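Local coordinates for protein cryptic loci regulator 2 (Schizosaccharomyces pombe 972h-, PDB 5IKJ) that acts upstream of histone deacetylases, as part of the SHREC repressor complex, to promote transcriptional silencing and proper nucleosome positioning at heterochromatic loci, at residues Gln132-Leu144 and Pro351-Thr363. Numbering follows the deposited sequence.
Sequences QIYLTDSFENYYL and PKFHDENYSIPLT
Tyr134 and Leu135 of strand 133-135 pair with His354 and its neighbours in strand 353-355, forming a small two-stranded parallel sheet between chain segments more than 200 residues apart. Ile133 bonds twice, its N to Lys352 O (2.6 Å) and its O to His354 N (2.9 Å). Leu135 continues the register, its N bonding weakly to His354 O, while Glu356 N bonds to Leu135 O. Ile133 and Phe353 share one face, where Ile133 CD1 approaches the ring at CE1. Leu135 points away from the other strand, yet its CD2 lies 3.5 Å from Phe353 CD1; apolar side chains of another protein's chain pack against both Leu135 and Phe353. Tyr134 and His354 occupy the other face. Tyr134 CB lies 4.0 Å from Glu356 CB, and the edge of its ring meets Glu356 CA and, at CE2, Ser359 OG (3.1 Å). The Gln132 amide stacks on the imidazole with planes 26° apart. With CG anti to its carbonyl carbon (chi1 -59°), His354 sets this ring against the extended glutamine. An alanine in place of His354 is likely to deprive the Gln132 amide of its stacking surface and leave it freer to turn. Beyond the strands, Asp137 OD2 comes within 2.8 Å of Asp355 OD1, a closeness of like charges probably eased by the salt bridge from Lys83 NZ to that same OD2.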
ATOM      1  N   GLN A 132      25.172  -3.380   6.557  1.00 99.59           N
ATOM      2  CA  GLN A 132      24.396  -3.150   5.345  1.00101.14           C
ATOM      3  C   GLN A 132      25.100  -3.641   4.078  1.00103.14           C
ATOM      4  O   GLN A 132      26.316  -3.794   4.058  1.00104.34           O
ATOM      5  CB  GLN A 132      24.113  -1.654   5.215  1.00 20.00           C
ATOM      6  CG  GLN A 132      23.628  -1.019   6.509  1.00 20.00           C
ATOM      7  CD  GLN A 132      23.643   0.497   6.472  1.00 20.00           C
ATOM      8  OE1 GLN A 132      24.305   1.103   5.631  1.00 20.00           O
ATOM      9  NE2 GLN A 132      22.914   1.118   7.391  1.00 20.00           N
ATOM     10  N   ILE A 133      24.327  -3.880   3.023  1.00 99.93           N
ATOM     11  CA  ILE A 133      24.868  -4.331   1.743  1.00 97.43           C
ATOM     12  C   ILE A 133      24.522  -3.345   0.628  1.00 99.23           C
ATOM     13  O   ILE A 133      23.371  -2.942   0.496  1.00 96.74           O
ATOM     14  CB  ILE A 133      24.309  -5.706   1.351  1.00 20.00           C
ATOM     15  CG1 ILE A 133      24.708  -6.759   2.377  1.00 20.00           C
ATOM     16  CG2 ILE A 133      24.804  -6.109  -0.027  1.00 20.00           C
ATOM     17  CD1 ILE A 133      24.294  -8.159   1.990  1.00 20.00           C
ATOM     18  N   TYR A 134      25.513  -2.959  -0.172  1.00102.98           N
ATOM     19  CA  TYR A 134      25.279  -2.024  -1.278  1.00105.52           C
ATOM     20  C   TYR A 134      24.934  -2.809  -2.532  1.00104.80           C
ATOM     21  O   TYR A 134      25.508  -3.860  -2.800  1.00 93.98           O
ATOM     22  CB  TYR A 134      26.408  -1.022  -1.398  1.00100.86           C
ATOM     23  CG  TYR A 134      26.307  -0.046  -0.253  1.00102.01           C
ATOM     24  CD1 TYR A 134      26.639  -0.433   1.037  1.00 92.81           C
ATOM     25  CD2 TYR A 134      25.805   1.228  -0.441  1.00101.07           C
ATOM     26  CE1 TYR A 134      26.520   0.438   2.096  1.00 97.71           C
ATOM     27  CE2 TYR A 134      25.684   2.109   0.613  1.00105.27           C
ATOM     28  CZ  TYR A 134      26.043   1.708   1.879  1.00107.83           C
ATOM     29  OH  TYR A 134      25.923   2.584   2.932  1.00111.96           O
ATOM     30  N   LEU A 135      23.956  -2.299  -3.271  1.00101.03           N
ATOM     31  CA  LEU A 135      23.350  -3.038  -4.366  1.00 99.14           C
ATOM     32  C   LEU A 135      22.793  -2.069  -5.395  1.00 92.20           C
ATOM     33  O   LEU A 135      22.328  -0.979  -5.053  1.00 87.72           O
ATOM     34  CB  LEU A 135      22.226  -3.938  -3.837  1.00 98.86           C
ATOM     35  CG  LEU A 135      22.310  -5.455  -4.001  1.00 89.36           C
ATOM     36  CD1 LEU A 135      23.648  -6.013  -3.534  1.00101.08           C
ATOM     37  CD2 LEU A 135      21.171  -6.081  -3.213  1.00 85.10           C
ATOM     38  N   THR A 136      22.840  -2.479  -6.660  1.00 96.69           N
ATOM     39  CA  THR A 136      22.173  -1.724  -7.711  1.00 92.75           C
ATOM     40  C   THR A 136      20.662  -1.914  -7.619  1.00 84.41           C
ATOM     41  O   THR A 136      20.167  -2.980  -7.241  1.00 81.17           O
ATOM     42  CB  THR A 136      22.671  -2.156  -9.093  1.00 90.35           C
ATOM     43  OG1 THR A 136      21.911  -1.485 -10.107  1.00 85.51           O
ATOM     44  CG2 THR A 136      22.539  -3.665  -9.283  1.00 84.88           C
ATOM     45  N   ASP A 137      19.925  -0.861  -7.968  1.00 84.07           N
ATOM     46  CA  ASP A 137      18.470  -0.871  -7.895  1.00 79.22           C
ATOM     47  C   ASP A 137      17.808  -1.234  -9.218  1.00 84.40           C
ATOM     48  O   ASP A 137      16.575  -1.255  -9.294  1.00 75.15           O
ATOM     49  CB  ASP A 137      17.953   0.491  -7.417  1.00 86.56           C
ATOM     50  CG  ASP A 137      18.512   1.645  -8.226  1.00 91.47           C
ATOM     51  OD1 ASP A 137      18.939   1.417  -9.376  1.00 95.17           O
ATOM     52  OD2 ASP A 137      18.521   2.782  -7.709  1.00 85.83           O
ATOM     53  N   SER A 138      18.589  -1.517 -10.259  1.00 91.32           N
ATOM     54  CA  SER A 138      18.049  -1.987 -11.533  1.00 77.98           C
ATOM     55  C   SER A 138      17.909  -3.500 -11.435  1.00 77.59           C
ATOM     56  O   SER A 138      18.883  -4.238 -11.601  1.00 76.23           O
ATOM     57  CB  SER A 138      18.949  -1.577 -12.691  1.00 85.17           C
ATOM     58  OG  SER A 138      20.229  -2.176 -12.578  1.00 96.04           O
ATOM     59  N   PHE A 139      16.688  -3.964 -11.164  1.00 73.03           N
ATOM     60  CA  PHE A 139      16.474  -5.376 -10.876  1.00 65.56           C
ATOM     61  C   PHE A 139      16.541  -6.254 -12.117  1.00 67.34           C
ATOM     62  O   PHE A 139      16.522  -7.482 -11.983  1.00 65.79           O
ATOM     63  CB  PHE A 139      15.132  -5.558 -10.170  1.00 70.85           C
ATOM     64  CG  PHE A 139      14.956  -4.661  -8.981  1.00 65.49           C
ATOM     65  CD1 PHE A 139      15.800  -4.768  -7.888  1.00 69.05           C
ATOM     66  CD2 PHE A 139      13.953  -3.707  -8.957  1.00 70.31           C
ATOM     67  CE1 PHE A 139      15.646  -3.939  -6.793  1.00 75.49           C
ATOM     68  CE2 PHE A 139      13.792  -2.878  -7.863  1.00 72.55           C
ATOM     69  CZ  PHE A 139      14.640  -2.994  -6.780  1.00 71.57           C
ATOM     70  N   GLU A 140      16.627  -5.664 -13.312  1.00 72.29           N
ATOM     71  CA  GLU A 140      16.789  -6.457 -14.525  1.00 79.11           C
ATOM     72  C   GLU A 140      18.110  -7.214 -14.559  1.00 73.81           C
ATOM     73  O   GLU A 140      18.266  -8.108 -15.399  1.00 66.81           O
ATOM     74  CB  GLU A 140      16.677  -5.559 -15.760  1.00 78.77           C
ATOM     75  CG  GLU A 140      15.291  -4.964 -15.971  1.00 95.52           C
ATOM     76  CD  GLU A 140      15.058  -4.512 -17.400  1.00114.46           C
ATOM     77  OE1 GLU A 140      15.977  -3.909 -17.994  1.00109.95           O
ATOM     78  OE2 GLU A 140      13.957  -4.768 -17.934  1.00107.67           O
ATOM     79  N   ASN A 141      19.053  -6.888 -13.674  1.00 74.47           N
ATOM     80  CA  ASN A 141      20.349  -7.553 -13.649  1.00 70.39           C
ATOM     81  C   ASN A 141      20.407  -8.726 -12.682  1.00 70.54           C
ATOM     82  O   ASN A 141      21.279  -9.590 -12.834  1.00 64.48           O
ATOM     83  CB  ASN A 141      21.447  -6.552 -13.278  1.00 77.45           C
ATOM     84  CG  ASN A 141      21.963  -5.779 -14.473  1.00 78.98           C
ATOM     85  OD1 ASN A 141      21.217  -5.486 -15.408  1.00 76.75           O
ATOM     86  ND2 ASN A 141      23.249  -5.454 -14.455  1.00 91.03           N
ATOM     87  N   TYR A 142      19.513  -8.782 -11.699  1.00 68.13           N
ATOM     88  CA  TYR A 142      19.546  -9.859 -10.722  1.00 62.48           C
ATOM     89  C   TYR A 142      19.325 -11.205 -11.408  1.00 52.87           C
ATOM     90  O   TYR A 142      18.719 -11.298 -12.477  1.00 64.61           O
ATOM     91  CB  TYR A 142      18.485  -9.645  -9.642  1.00 61.13           C
ATOM     92  CG  TYR A 142      18.768  -8.495  -8.699  1.00 63.06           C
ATOM     93  CD1 TYR A 142      18.940  -7.204  -9.177  1.00 64.12           C
ATOM     94  CD2 TYR A 142      18.846  -8.699  -7.326  1.00 63.94           C
ATOM     95  CE1 TYR A 142      19.188  -6.150  -8.319  1.00 74.39           C
ATOM     96  CE2 TYR A 142      19.095  -7.650  -6.460  1.00 58.83           C
ATOM     97  CZ  TYR A 142      19.266  -6.378  -6.963  1.00 64.45           C
ATOM     98  OH  TYR A 142      19.515  -5.329  -6.110  1.00 70.98           O
ATOM     99  N   TYR A 143      19.829 -12.258 -10.772  1.00 57.96           N
ATOM    100  CA  TYR A 143      19.712 -13.599 -11.324  1.00 55.09           C
ATOM    101  C   TYR A 143      19.954 -14.606 -10.212  1.00 55.81           C
ATOM    102  O   TYR A 143      20.677 -14.329  -9.251  1.00 62.53           O
ATOM    103  CB  TYR A 143      20.702 -13.822 -12.471  1.00 56.96           C
ATOM    104  CG  TYR A 143      22.124 -14.050 -12.016  1.00 52.79           C
ATOM    105  CD1 TYR A 143      22.969 -12.980 -11.750  1.00 60.34           C
ATOM    106  CD2 TYR A 143      22.622 -15.336 -11.855  1.00 53.40           C
ATOM    107  CE1 TYR A 143      24.272 -13.187 -11.335  1.00 59.38           C
ATOM    108  CE2 TYR A 143      23.920 -15.552 -11.440  1.00 56.48           C
ATOM    109  CZ  TYR A 143      24.742 -14.475 -11.182  1.00 58.30           C
ATOM    110  OH  TYR A 143      26.037 -14.690 -10.767  1.00 64.95           O
ATOM    111  N   LEU A 144      19.338 -15.777 -10.352  1.00 53.70           N
ATOM    112  CA  LEU A 144      19.529 -16.861  -9.393  1.00 52.35           C
ATOM    113  C   LEU A 144      20.925 -17.445  -9.561  1.00 68.07           C
ATOM    114  O   LEU A 144      21.243 -18.027 -10.604  1.00 67.22           O
ATOM    115  CB  LEU A 144      18.465 -17.937  -9.589  1.00 53.88           C
ATOM    116  CG  LEU A 144      17.334 -17.972  -8.560  1.00 64.32           C
ATOM    117  CD1 LEU A 144      16.656 -16.613  -8.438  1.00 65.49           C
ATOM    118  CD2 LEU A 144      16.320 -19.044  -8.931  1.00 57.92           C
ATOM    119  N   PRO A 351      17.204  -2.116   7.773  1.00 61.11           N
ATOM    120  CA  PRO A 351      17.401  -2.262   6.325  1.00 66.81           C
ATOM    121  C   PRO A 351      18.787  -2.802   6.008  1.00 74.18           C
ATOM    122  O   PRO A 351      19.802  -2.271   6.466  1.00 77.66           O
ATOM    123  CB  PRO A 351      17.208  -0.838   5.796  1.00 64.87           C
ATOM    124  CG  PRO A 351      16.343  -0.172   6.804  1.00 67.23           C
ATOM    125  CD  PRO A 351      16.697  -0.779   8.130  1.00 63.82           C
ATOM    126  N   LYS A 352      18.825  -3.877   5.221  1.00 76.47           N
ATOM    127  CA  LYS A 352      20.072  -4.568   4.913  1.00 74.84           C
ATOM    128  C   LYS A 352      20.603  -4.261   3.521  1.00 87.43           C
ATOM    129  O   LYS A 352      21.820  -4.306   3.313  1.00 89.89           O
ATOM    130  CB  LYS A 352      19.880  -6.084   5.048  1.00 75.85           C
ATOM    131  CG  LYS A 352      21.177  -6.865   5.209  1.00 85.60           C
ATOM    132  CD  LYS A 352      21.014  -8.329   4.817  1.00 81.17           C
ATOM    133  CE  LYS A 352      19.900  -9.028   5.591  1.00 94.30           C
ATOM    134  NZ  LYS A 352      20.175  -9.115   7.051  1.00 84.61           N
ATOM    135  N   PHE A 353      19.731  -3.951   2.567  1.00 83.80           N
ATOM    136  CA  PHE A 353      20.124  -3.688   1.190  1.00 85.99           C
ATOM    137  C   PHE A 353      19.861  -2.225   0.862  1.00 85.95           C
ATOM    138  O   PHE A 353      18.772  -1.709   1.139  1.00 80.02           O
ATOM    139  CB  PHE A 353      19.358  -4.592   0.222  1.00 78.02           C
ATOM    140  CG  PHE A 353      19.461  -6.058   0.542  1.00 75.61           C
ATOM    141  CD1 PHE A 353      20.600  -6.777   0.219  1.00 79.32           C
ATOM    142  CD2 PHE A 353      18.410  -6.720   1.156  1.00 75.21           C
ATOM    143  CE1 PHE A 353      20.693  -8.125   0.510  1.00 79.86           C
ATOM    144  CE2 PHE A 353      18.496  -8.069   1.449  1.00 77.01           C
ATOM    145  CZ  PHE A 353      19.639  -8.773   1.125  1.00 81.89           C
ATOM    146  N   HIS A 354      20.855  -1.562   0.274  1.00 87.26           N
ATOM    147  CA  HIS A 354      20.757  -0.154  -0.077  1.00 80.06           C
ATOM    148  C   HIS A 354      21.237   0.051  -1.507  1.00 83.80           C
ATOM    149  O   HIS A 354      21.854  -0.828  -2.115  1.00 85.19           O
ATOM    150  CB  HIS A 354      21.574   0.720   0.885  1.00 91.91           C
ATOM    151  CG  HIS A 354      21.164   0.589   2.318  1.00 80.51           C
ATOM    152  ND1 HIS A 354      21.302  -0.585   3.026  1.00 81.02           N
ATOM    153  CD2 HIS A 354      20.619   1.484   3.175  1.00 84.71           C
ATOM    154  CE1 HIS A 354      20.858  -0.408   4.258  1.00 89.58           C
ATOM    155  NE2 HIS A 354      20.438   0.839   4.375  1.00 90.95           N
ATOM    156  N   ASP A 355      20.948   1.235  -2.041  1.00 88.09           N
ATOM    157  CA  ASP A 355      21.373   1.579  -3.391  1.00 97.72           C
ATOM    158  C   ASP A 355      22.874   1.840  -3.413  1.00100.54           C
ATOM    159  O   ASP A 355      23.382   2.669  -2.650  1.00 95.73           O
ATOM    160  CB  ASP A 355      20.614   2.808  -3.887  1.00 92.47           C
ATOM    161  CG  ASP A 355      20.635   2.939  -5.397  1.00 98.83           C
ATOM    162  OD1 ASP A 355      20.571   1.902  -6.087  1.00102.94           O
ATOM    163  OD2 ASP A 355      20.713   4.083  -5.893  1.00 95.56           O
ATOM    164  N   GLU A 356      23.587   1.134  -4.294  1.00 97.64           N
ATOM    165  CA  GLU A 356      25.044   1.220  -4.298  1.00101.72           C
ATOM    166  C   GLU A 356      25.533   2.586  -4.766  1.00104.13           C
ATOM    167  O   GLU A 356      26.615   3.025  -4.359  1.00 99.16           O
ATOM    168  CB  GLU A 356      25.639   0.116  -5.176  1.00 98.35           C
ATOM    169  CG  GLU A 356      25.389   0.280  -6.669  1.00106.05           C
ATOM    170  CD  GLU A 356      26.064  -0.803  -7.489  1.00 92.76           C
ATOM    171  OE1 GLU A 356      26.708  -1.690  -6.890  1.00 85.78           O
ATOM    172  OE2 GLU A 356      25.954  -0.766  -8.733  1.00 89.64           O
ATOM    173  N   ASN A 357      24.764   3.269  -5.615  1.00106.55           N
ATOM    174  CA  ASN A 357      25.187   4.554  -6.153  1.00104.06           C
ATOM    175  C   ASN A 357      24.665   5.745  -5.360  1.00101.12           C
ATOM    176  O   ASN A 357      25.183   6.854  -5.529  1.00110.96           O
ATOM    177  CB  ASN A 357      24.737   4.693  -7.612  1.00108.53           C
ATOM    178  CG  ASN A 357      25.545   3.823  -8.557  1.00108.14           C
ATOM    179  OD1 ASN A 357      26.556   3.237  -8.169  1.00110.90           O
ATOM    180  ND2 ASN A 357      25.109   3.747  -9.808  1.00 99.84           N
ATOM    181  N   TYR A 358      23.658   5.550  -4.504  1.00100.91           N
ATOM    182  CA  TYR A 358      23.083   6.655  -3.750  1.00104.71           C
ATOM    183  C   TYR A 358      22.729   6.304  -2.311  1.00101.99           C
ATOM    184  O   TYR A 358      22.308   7.197  -1.568  1.00101.77           O
ATOM    185  CB  TYR A 358      21.825   7.185  -4.461  1.00104.14           C
ATOM    186  CG  TYR A 358      22.121   7.970  -5.720  1.00109.06           C
ATOM    187  CD1 TYR A 358      22.409   7.325  -6.916  1.00107.17           C
ATOM    188  CD2 TYR A 358      22.108   9.358  -5.711  1.00100.64           C
ATOM    189  CE1 TYR A 358      22.680   8.041  -8.066  1.00105.81           C
ATOM    190  CE2 TYR A 358      22.375  10.081  -6.856  1.00108.31           C
ATOM    191  CZ  TYR A 358      22.662   9.418  -8.032  1.00110.44           C
ATOM    192  OH  TYR A 358      22.929  10.134  -9.176  1.00104.35           O
ATOM    193  N   SER A 359      22.877   5.048  -1.894  1.00 99.31           N
ATOM    194  CA  SER A 359      22.620   4.640  -0.513  1.00100.22           C
ATOM    195  C   SER A 359      21.151   4.815  -0.129  1.00 93.37           C
ATOM    196  O   SER A 359      20.825   5.004   1.046  1.00 94.31           O
ATOM    197  CB  SER A 359      23.518   5.403   0.465  1.00106.29           C
ATOM    198  OG  SER A 359      24.884   5.104   0.238  1.00102.62           O
ATOM    199  N   ILE A 360      20.256   4.760  -1.108  1.00100.19           N
ATOM    200  CA  ILE A 360      18.820   4.747  -0.805  1.00 94.16           C
ATOM    201  C   ILE A 360      18.447   3.380  -0.242  1.00 88.60           C
ATOM    202  O   ILE A 360      18.893   2.354  -0.787  1.00 82.49           O
ATOM    203  CB  ILE A 360      18.009   5.067  -2.065  1.00 90.85           C
ATOM    204  CG1 ILE A 360      18.359   6.460  -2.595  1.00 88.61           C
ATOM    205  CG2 ILE A 360      16.509   4.993  -1.782  1.00 83.97           C
ATOM    206  CD1 ILE A 360      17.882   6.709  -4.009  1.00 82.16           C
ATOM    207  N   PRO A 361      17.649   3.297   0.826  1.00 87.66           N
ATOM    208  CA  PRO A 361      17.307   1.979   1.380  1.00 76.27           C
ATOM    209  C   PRO A 361      16.248   1.301   0.521  1.00 71.63           C
ATOM    210  O   PRO A 361      15.237   1.912   0.167  1.00 70.60           O
ATOM    211  CB  PRO A 361      16.771   2.310   2.777  1.00 79.38           C
ATOM    212  CG  PRO A 361      16.148   3.658   2.608  1.00 88.26           C
ATOM    213  CD  PRO A 361      16.947   4.382   1.537  1.00 92.14           C
ATOM    214  N   LEU A 362      16.487   0.038   0.178  1.00 71.13           N
ATOM    215  CA  LEU A 362      15.532  -0.695  -0.639  1.00 57.42           C
ATOM    216  C   LEU A 362      14.235  -0.926   0.129  1.00 69.93           C
ATOM    217  O   LEU A 362      14.231  -1.127   1.346  1.00 66.23           O
ATOM    218  CB  LEU A 362      16.117  -2.036  -1.084  1.00 65.57           C
ATOM    219  CG  LEU A 362      17.239  -2.013  -2.126  1.00 70.52           C
ATOM    220  CD1 LEU A 362      17.569  -3.436  -2.558  1.00 64.38           C
ATOM    221  CD2 LEU A 362      16.873  -1.165  -3.343  1.00 67.19           C
ATOM    222  N   THR A 363      13.124  -0.883  -0.601  1.00 63.19           N
ATOM    223  CA  THR A 363      11.808  -1.156  -0.040  1.00 53.29           C
ATOM    224  C   THR A 363      11.559  -2.658  -0.089  1.00 54.18           C
ATOM    225  O   THR A 363      11.522  -3.250  -1.173  1.00 50.51           O
ATOM    226  CB  THR A 363      10.725  -0.404  -0.812  1.00 49.18           C
ATOM    227  OG1 THR A 363      10.968   1.007  -0.733  1.00 59.28           O
ATOM    228  CG2 THR A 363       9.341  -0.707  -0.245  1.00 50.66           C
TER